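Listeriolysin O (Listeria monocytogenes, PDB 4CDB) binds cholesterol-containing host membranes and, after a major conformational change, inserts into them as an oligomeric pore that lyses the cell. Local coordinates at residues M1-A9 against N221-R230; Y376-G387 against L423-G434. All coordinates share one frame; numbering follows the deposited sequence.

Contact 1: residues M1-A9 against N221-R230; sequences MAPPASPPA and NVNEPTRPSR
Ser6 OG is gripped from two directions, by a water and by Asn223 ND2, which donates to it over 2.9 Å. The bond from Asn223 is bent to 137° at the hydrogen and tilts out of the amide plane. The water, 3.0 Å from Ser6 OG, also accepts the backbone N-H of Thr226, tying the serine to the loop beyond the strand. With chi1 at 68°, Asn223 CG sits between its own N and carbonyl carbon, which sends ND2 to Ser6 while OD1 accepts the backbone N-H of Thr115. Asparagine suits this place because one short amide can serve a donor and an acceptor at once. A second water joins the backbones, donating to Pro4 O over 2.7 Å and accepting from Glu224 N.

Prolines fit residues 1-9 because they keep the chain extended, and a carbonyl that precedes or belongs to a proline can still accept. Pro4 lays CG and CD along the backbone of Val222 and Asn223, CG reaching Asn223 N at 3.5 Å, while Pro3 CB and CG rest against the aliphatic stem and carboxylate end of Glu224. At the amino end, where Met1 and Ala2 are poorly ordered, Asn221 ND2 gives a weak bond of 3.2 Å to Ala2 O. At the far end Arg230 NH2 meets Pro7 O at 3.3 Å; the oxygen lies in the guanidinium plane, but the donor stands well above the carbonyl plane. The same NH2 touches Pro7 CD and is bonded to Ser113 OG.

Ala5 O and Asn223 both bond to Thr115, so strand 114-118 backs the contact. This is an extended, proline-rich N-terminal tail laid without regular strand pairing along the end of strand 207-222 and the loop that follows it.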
# COMPACT_ATOMS: atom_id res chain seq x y z
N MET A 1 18.72 -20.06 -5.51
CA MET A 1 20.08 -20.46 -5.82
C MET A 1 21.11 -19.74 -4.95
O MET A 1 20.86 -18.65 -4.45
CB MET A 1 20.41 -20.18 -7.29
CG MET A 1 19.84 -21.19 -8.28
SD MET A 1 20.52 -22.85 -8.10
CE MET A 1 19.11 -23.72 -7.42
N ALA A 2 22.26 -20.39 -4.79
CA ALA A 2 23.45 -19.73 -4.27
C ALA A 2 24.25 -19.33 -5.50
O ALA A 2 24.09 -19.93 -6.57
CB ALA A 2 24.24 -20.69 -3.40
N PRO A 3 25.11 -18.31 -5.38
CA PRO A 3 25.87 -17.86 -6.55
C PRO A 3 26.74 -18.97 -7.15
O PRO A 3 27.35 -19.74 -6.41
CB PRO A 3 26.75 -16.73 -5.99
CG PRO A 3 26.76 -16.93 -4.51
CD PRO A 3 25.42 -17.50 -4.18
N PRO A 4 26.78 -19.06 -8.49
CA PRO A 4 27.58 -20.07 -9.20
C PRO A 4 29.07 -19.80 -9.07
O PRO A 4 29.47 -18.74 -8.58
CB PRO A 4 27.15 -19.89 -10.65
CG PRO A 4 26.71 -18.47 -10.75
CD PRO A 4 26.05 -18.18 -9.43
N ALA A 5 29.89 -20.75 -9.50
CA ALA A 5 31.34 -20.59 -9.43
C ALA A 5 31.85 -19.66 -10.53
O ALA A 5 31.28 -19.60 -11.62
CB ALA A 5 32.03 -21.95 -9.52
N SER A 6 32.93 -18.94 -10.24
CA SER A 6 33.53 -18.03 -11.21
C SER A 6 34.15 -18.80 -12.38
O SER A 6 34.70 -19.89 -12.18
CB SER A 6 34.59 -17.15 -10.55
OG SER A 6 34.02 -16.37 -9.51
N PRO A 7 34.07 -18.24 -13.59
CA PRO A 7 34.70 -18.83 -14.78
C PRO A 7 36.22 -18.83 -14.64
O PRO A 7 36.73 -18.09 -13.79
CB PRO A 7 34.29 -17.88 -15.91
CG PRO A 7 33.10 -17.14 -15.39
CD PRO A 7 33.32 -17.02 -13.92
N PRO A 8 36.93 -19.63 -15.45
CA PRO A 8 38.39 -19.61 -15.40
C PRO A 8 38.94 -18.23 -15.78
O PRO A 8 38.33 -17.53 -16.59
CB PRO A 8 38.80 -20.65 -16.45
CG PRO A 8 37.61 -20.78 -17.35
CD PRO A 8 36.42 -20.58 -16.46
N ALA A 9 40.06 -17.86 -15.18
CA ALA A 9 40.66 -16.55 -15.44
C ALA A 9 41.16 -16.43 -16.88
O ALA A 9 41.74 -17.36 -17.44
CB ALA A 9 41.80 -16.29 -14.46
N ASN A 221 21.07 -15.34 -11.23
CA ASN A 221 22.13 -14.72 -10.44
C ASN A 221 23.52 -14.88 -11.06
O ASN A 221 23.71 -15.68 -11.98
CB ASN A 221 22.12 -15.25 -9.00
CG ASN A 221 22.41 -16.73 -8.92
OD1 ASN A 221 22.29 -17.45 -9.91
ND2 ASN A 221 22.79 -17.20 -7.74
N VAL A 222 24.48 -14.11 -10.56
CA VAL A 222 25.83 -14.08 -11.10
C VAL A 222 26.83 -14.56 -10.06
O VAL A 222 26.62 -14.37 -8.86
CB VAL A 222 26.21 -12.65 -11.54
CG1 VAL A 222 27.50 -12.64 -12.33
CG2 VAL A 222 25.10 -12.04 -12.37
N ASN A 223 27.92 -15.18 -10.51
CA ASN A 223 29.01 -15.58 -9.61
C ASN A 223 29.57 -14.37 -8.86
O ASN A 223 29.56 -13.26 -9.38
CB ASN A 223 30.13 -16.24 -10.41
CG ASN A 223 30.84 -15.27 -11.33
OD1 ASN A 223 30.32 -14.90 -12.38
ND2 ASN A 223 32.05 -14.87 -10.95
N GLU A 224 30.04 -14.60 -7.64
CA GLU A 224 30.69 -13.54 -6.87
C GLU A 224 32.20 -13.64 -7.01
O GLU A 224 32.82 -14.55 -6.46
CB GLU A 224 30.27 -13.59 -5.40
CG GLU A 224 28.79 -13.33 -5.15
CD GLU A 224 28.44 -13.28 -3.68
OE1 GLU A 224 29.34 -13.49 -2.84
OE2 GLU A 224 27.26 -13.02 -3.36
N PRO A 225 32.81 -12.70 -7.75
CA PRO A 225 34.25 -12.73 -8.03
C PRO A 225 35.09 -12.55 -6.77
O PRO A 225 34.74 -11.75 -5.90
CB PRO A 225 34.44 -11.54 -8.98
CG PRO A 225 33.32 -10.61 -8.64
CD PRO A 225 32.16 -11.50 -8.32
N THR A 226 36.19 -13.29 -6.68
CA THR A 226 37.09 -13.18 -5.54
C THR A 226 37.95 -11.93 -5.63
O THR A 226 38.54 -11.50 -4.63
CB THR A 226 38.01 -14.41 -5.44
OG1 THR A 226 38.71 -14.60 -6.67
CG2 THR A 226 37.21 -15.66 -5.12
N ARG A 227 38.03 -11.35 -6.82
CA ARG A 227 38.77 -10.11 -7.04
C ARG A 227 37.86 -9.10 -7.72
O ARG A 227 37.12 -9.44 -8.64
CB ARG A 227 40.00 -10.35 -7.91
CG ARG A 227 40.99 -11.35 -7.33
CD ARG A 227 42.12 -11.63 -8.32
NE ARG A 227 42.84 -10.42 -8.69
CZ ARG A 227 43.75 -10.35 -9.65
NH1 ARG A 227 44.07 -11.43 -10.35
NH2 ARG A 227 44.35 -9.20 -9.91
N PRO A 228 37.91 -7.84 -7.25
CA PRO A 228 37.12 -6.75 -7.84
C PRO A 228 37.41 -6.56 -9.32
O PRO A 228 36.52 -6.17 -10.08
CB PRO A 228 37.57 -5.53 -7.04
CG PRO A 228 37.99 -6.08 -5.72
CD PRO A 228 38.62 -7.41 -6.03
N SER A 229 38.64 -6.83 -9.73
CA SER A 229 39.05 -6.62 -11.12
C SER A 229 38.52 -7.68 -12.09
O SER A 229 38.62 -7.50 -13.30
CB SER A 229 40.58 -6.56 -11.22
OG SER A 229 41.17 -7.76 -10.74
N ARG A 230 37.97 -8.77 -11.56
CA ARG A 230 37.52 -9.88 -12.41
C ARG A 230 36.43 -9.50 -13.41
O ARG A 230 36.34 -10.10 -14.48
CB ARG A 230 37.06 -11.07 -11.56
CG ARG A 230 38.06 -12.22 -11.50
CD ARG A 230 38.46 -12.69 -12.89
NE ARG A 230 37.72 -13.86 -13.35
CZ ARG A 230 36.76 -13.85 -14.27
NH1 ARG A 230 36.41 -12.71 -14.86
NH2 ARG A 230 36.15 -14.97 -14.61
O HOH W 1 30.61 -17.10 -6.70
O HOH W 2 36.68 -15.05 -8.95

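Contact 2: residues Y376-G387 against L423-G434; sequences YTDGKINIDHSG and LAHFTSSIYLPG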
# COMPACT_ATOMS: atom_id res chain seq x y z
N TYR A 376 -21.03 10.69 10.88
CA TYR A 376 -22.17 10.51 11.77
C TYR A 376 -23.46 10.93 11.08
O TYR A 376 -23.64 12.10 10.74
CB TYR A 376 -21.97 11.30 13.06
CG TYR A 376 -20.78 10.85 13.88
CD1 TYR A 376 -19.51 11.38 13.65
CD2 TYR A 376 -20.92 9.90 14.89
CE1 TYR A 376 -18.43 10.97 14.40
CE2 TYR A 376 -19.84 9.49 15.64
CZ TYR A 376 -18.59 10.03 15.39
OH TYR A 376 -17.51 9.63 16.14
N THR A 377 -24.36 9.97 10.87
CA THR A 377 -25.61 10.23 10.17
C THR A 377 -26.62 10.95 11.07
O THR A 377 -26.71 10.67 12.26
CB THR A 377 -26.25 8.93 9.64
OG1 THR A 377 -25.24 8.13 9.01
CG2 THR A 377 -27.35 9.24 8.63
N ASP A 378 -27.38 11.88 10.48
CA ASP A 378 -28.43 12.59 11.21
C ASP A 378 -29.53 11.62 11.63
O ASP A 378 -29.59 10.50 11.14
CB ASP A 378 -29.03 13.70 10.34
CG ASP A 378 -28.06 14.83 10.08
OD1 ASP A 378 -27.08 14.96 10.85
OD2 ASP A 378 -28.28 15.60 9.12
N GLY A 379 -30.38 12.07 12.55
CA GLY A 379 -31.47 11.24 13.04
C GLY A 379 -32.68 12.04 13.49
O GLY A 379 -32.60 13.25 13.70
N LYS A 380 -33.81 11.35 13.62
CA LYS A 380 -35.05 12.00 14.03
C LYS A 380 -35.64 11.32 15.26
O LYS A 380 -35.51 10.11 15.43
CB LYS A 380 -36.07 11.96 12.89
CG LYS A 380 -35.64 12.72 11.63
CD LYS A 380 -36.66 12.56 10.51
CE LYS A 380 -38.03 13.05 10.95
NZ LYS A 380 -39.05 12.91 9.87
N ILE A 381 -36.27 12.11 16.12
CA ILE A 381 -37.07 11.57 17.21
C ILE A 381 -38.53 11.88 16.93
O ILE A 381 -38.94 13.04 16.89
CB ILE A 381 -36.67 12.16 18.57
CG1 ILE A 381 -35.19 11.89 18.85
CG2 ILE A 381 -37.52 11.56 19.68
CD1 ILE A 381 -34.74 12.35 20.22
N ASN A 382 -39.32 10.82 16.73
CA ASN A 382 -40.72 10.98 16.36
C ASN A 382 -41.64 10.79 17.57
O ASN A 382 -41.69 9.71 18.15
CB ASN A 382 -41.08 10.00 15.24
CG ASN A 382 -40.14 10.11 14.06
OD1 ASN A 382 -39.87 11.20 13.56
ND2 ASN A 382 -39.62 8.97 13.61
N ILE A 383 -42.35 11.85 17.93
CA ILE A 383 -43.23 11.82 19.10
C ILE A 383 -44.68 11.61 18.69
O ILE A 383 -45.19 12.29 17.80
CB ILE A 383 -43.15 13.13 19.90
CG1 ILE A 383 -41.71 13.44 20.28
CG2 ILE A 383 -44.04 13.06 21.14
CD1 ILE A 383 -41.07 12.39 21.15
N ASP A 384 -45.35 10.66 19.35
CA ASP A 384 -46.77 10.43 19.11
C ASP A 384 -47.52 10.32 20.44
O ASP A 384 -47.30 9.39 21.21
CB ASP A 384 -46.98 9.17 18.28
CG ASP A 384 -48.41 9.03 17.78
OD1 ASP A 384 -49.29 8.68 18.59
OD2 ASP A 384 -48.64 9.29 16.58
N HIS A 385 -48.40 11.28 20.68
CA HIS A 385 -49.21 11.30 21.90
C HIS A 385 -50.67 11.07 21.54
O HIS A 385 -51.29 11.89 20.85
CB HIS A 385 -49.03 12.64 22.63
CG HIS A 385 -50.00 12.86 23.75
ND1 HIS A 385 -50.63 11.83 24.41
CD2 HIS A 385 -50.42 14.00 24.34
CE1 HIS A 385 -51.42 12.33 25.35
NE2 HIS A 385 -51.31 13.64 25.33
N SER A 386 -51.23 9.96 22.00
CA SER A 386 -52.63 9.63 21.74
C SER A 386 -53.33 9.17 23.02
O SER A 386 -54.36 8.50 22.96
CB SER A 386 -52.74 8.56 20.66
OG SER A 386 -52.24 7.31 21.11
N GLY A 387 -52.76 9.52 24.16
CA GLY A 387 -53.33 9.13 25.44
C GLY A 387 -54.48 10.02 25.86
O GLY A 387 -54.55 11.18 25.45
N LEU A 423 -52.14 17.95 24.35
CA LEU A 423 -53.31 17.10 24.28
C LEU A 423 -53.23 16.19 23.06
O LEU A 423 -52.62 16.55 22.05
CB LEU A 423 -54.59 17.94 24.20
CG LEU A 423 -54.94 18.86 25.37
CD1 LEU A 423 -56.28 19.54 25.15
CD2 LEU A 423 -54.94 18.07 26.66
N ALA A 424 -53.84 15.01 23.15
CA ALA A 424 -53.95 14.13 22.00
C ALA A 424 -54.91 14.77 21.00
O ALA A 424 -55.87 15.42 21.42
CB ALA A 424 -54.46 12.76 22.43
N HIS A 425 -54.68 14.59 19.70
CA HIS A 425 -53.59 13.78 19.18
C HIS A 425 -52.40 14.66 18.82
O HIS A 425 -52.51 15.56 17.98
CB HIS A 425 -54.07 13.00 17.95
CG HIS A 425 -53.04 12.09 17.36
ND1 HIS A 425 -52.69 12.12 16.03
CD2 HIS A 425 -52.28 11.12 17.93
CE1 HIS A 425 -51.77 11.20 15.80
NE2 HIS A 425 -51.50 10.58 16.94
N PHE A 426 -51.26 14.41 19.45
CA PHE A 426 -50.07 15.23 19.25
C PHE A 426 -48.96 14.47 18.53
O PHE A 426 -48.59 13.36 18.92
CB PHE A 426 -49.57 15.79 20.58
CG PHE A 426 -48.28 16.56 20.47
CD1 PHE A 426 -48.26 17.82 19.90
CD2 PHE A 426 -47.10 16.02 20.93
CE1 PHE A 426 -47.08 18.53 19.79
CE2 PHE A 426 -45.91 16.72 20.83
CZ PHE A 426 -45.90 17.98 20.25
N THR A 427 -48.44 15.08 17.47
CA THR A 427 -47.32 14.51 16.71
C THR A 427 -46.30 15.58 16.38
O THR A 427 -46.65 16.71 16.05
CB THR A 427 -47.79 13.84 15.41
OG1 THR A 427 -48.59 14.76 14.65
CG2 THR A 427 -48.61 12.59 15.70
N SER A 428 -45.02 15.22 16.47
CA SER A 428 -43.93 16.13 16.14
C SER A 428 -42.63 15.35 15.95
O SER A 428 -42.48 14.25 16.49
CB SER A 428 -43.76 17.18 17.24
OG SER A 428 -42.80 18.15 16.86
N SER A 429 -41.71 15.91 15.18
CA SER A 429 -40.42 15.27 14.95
C SER A 429 -39.26 16.19 15.32
O SER A 429 -39.20 17.34 14.88
CB SER A 429 -40.29 14.83 13.49
OG SER A 429 -41.13 13.72 13.20
N ILE A 430 -38.35 15.68 16.13
CA ILE A 430 -37.15 16.42 16.49
C ILE A 430 -36.00 16.03 15.57
O ILE A 430 -35.66 14.85 15.46
CB ILE A 430 -36.73 16.14 17.94
CG1 ILE A 430 -37.92 16.34 18.89
CG2 ILE A 430 -35.56 17.02 18.34
CD1 ILE A 430 -37.62 15.98 20.32
N TYR A 431 -35.41 17.01 14.90
CA TYR A 431 -34.33 16.75 13.95
C TYR A 431 -32.96 16.88 14.60
O TYR A 431 -32.52 17.98 14.94
CB TYR A 431 -34.45 17.68 12.74
CG TYR A 431 -35.65 17.38 11.86
CD1 TYR A 431 -36.92 17.83 12.20
CD2 TYR A 431 -35.51 16.65 10.69
CE1 TYR A 431 -38.01 17.56 11.40
CE2 TYR A 431 -36.60 16.37 9.88
CZ TYR A 431 -37.85 16.83 10.24
OH TYR A 431 -38.93 16.55 9.44
N LEU A 432 -32.30 15.74 14.79
CA LEU A 432 -30.99 15.71 15.44
C LEU A 432 -29.86 15.65 14.42
O LEU A 432 -29.87 14.81 13.51
CB LEU A 432 -30.90 14.51 16.39
CG LEU A 432 -31.95 14.43 17.49
CD1 LEU A 432 -31.72 13.20 18.36
CD2 LEU A 432 -31.94 15.69 18.34
N PRO A 433 -28.87 16.55 14.56
CA PRO A 433 -27.68 16.54 13.71
C PRO A 433 -26.79 15.34 14.04
O PRO A 433 -27.00 14.70 15.07
CB PRO A 433 -26.98 17.85 14.07
CG PRO A 433 -27.42 18.13 15.47
CD PRO A 433 -28.84 17.64 15.55
N GLY A 434 -25.82 15.06 13.18
CA GLY A 434 -24.96 13.89 13.35
C GLY A 434 -24.12 13.92 14.60
O GLY A 434 -23.83 12.88 15.19
O HOH W 3 -55.42 14.30 25.59
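Asp384 and His425 meet at an angle, carboxylate and imidazole planes 56° apart. His425 NE2 donates to Asp384 OD2 at 3.2 Å, on the syn side but tilted well out of the carboxylate plane, and more weakly to OD1. Asp384 reaches it with CG anti to the backbone N (chi1 -169°), and OD2 also lies beside Thr427 CG2. Farther along this face Ser429 OG donates to Asn382 OD1 over 2.8 Å, while Asn382 ND2 turns to Asn468 and Asn470. Lys380 runs alongside Tyr431, pointing the same way; its CE is 3.8 Å from Tyr431 CE2, the aliphatic chain packing obliquely against the ring's CD2-CE2 side.

The other face is mostly apolar. The side chains of Ile381 and Leu432 cross, CD1 to CD1 at 3.6 Å, and Ile381 packs CB to CB on Ile430. Ile383 CG2 approaches Phe426 CE2 at 4.1 Å. His385 sets CB at the edge of the Phe426 ring and has Ala424 CA over one face of its own ring. Branched aliphatics suit this side, which packs on Trp397 and Ile439 of the facing sheet.

Between the faces, strands 379-385 and 426-432 run antiparallel, with backbone bonds such as His385 N to Phe426 O, 2.7 Å and nearly straight at 175°. The chemistry therefore divides a beta-sandwich strand pair into a polar outer side and a greasy inner one, and protonation of His425 would probably strengthen its hold on Asp384.

Overall arrangement
The two contacts lie on opposite sides of the chain's centre, their own centres about 82 Å apart and their nearest atoms about 52 Å apart. Both segments of contact 1 precede those of contact 2 in the sequence. Contact 1 fastens the N-terminal tail to the end of a strand in the large antiparallel sheet, whereas contact 2 pairs two strands of one sheet of the beta sandwich, the domain that also carries the undecapeptide and cholesterol-binding motifs. Bound tris(hydroxyethyl)aminomethane lies about 12 Å from the side chain of Ile383 in contact 2. A sodium ion lies about 5 Å from the side chain of Tyr376 there, and another about 10 Å from that of Val222 in contact 1.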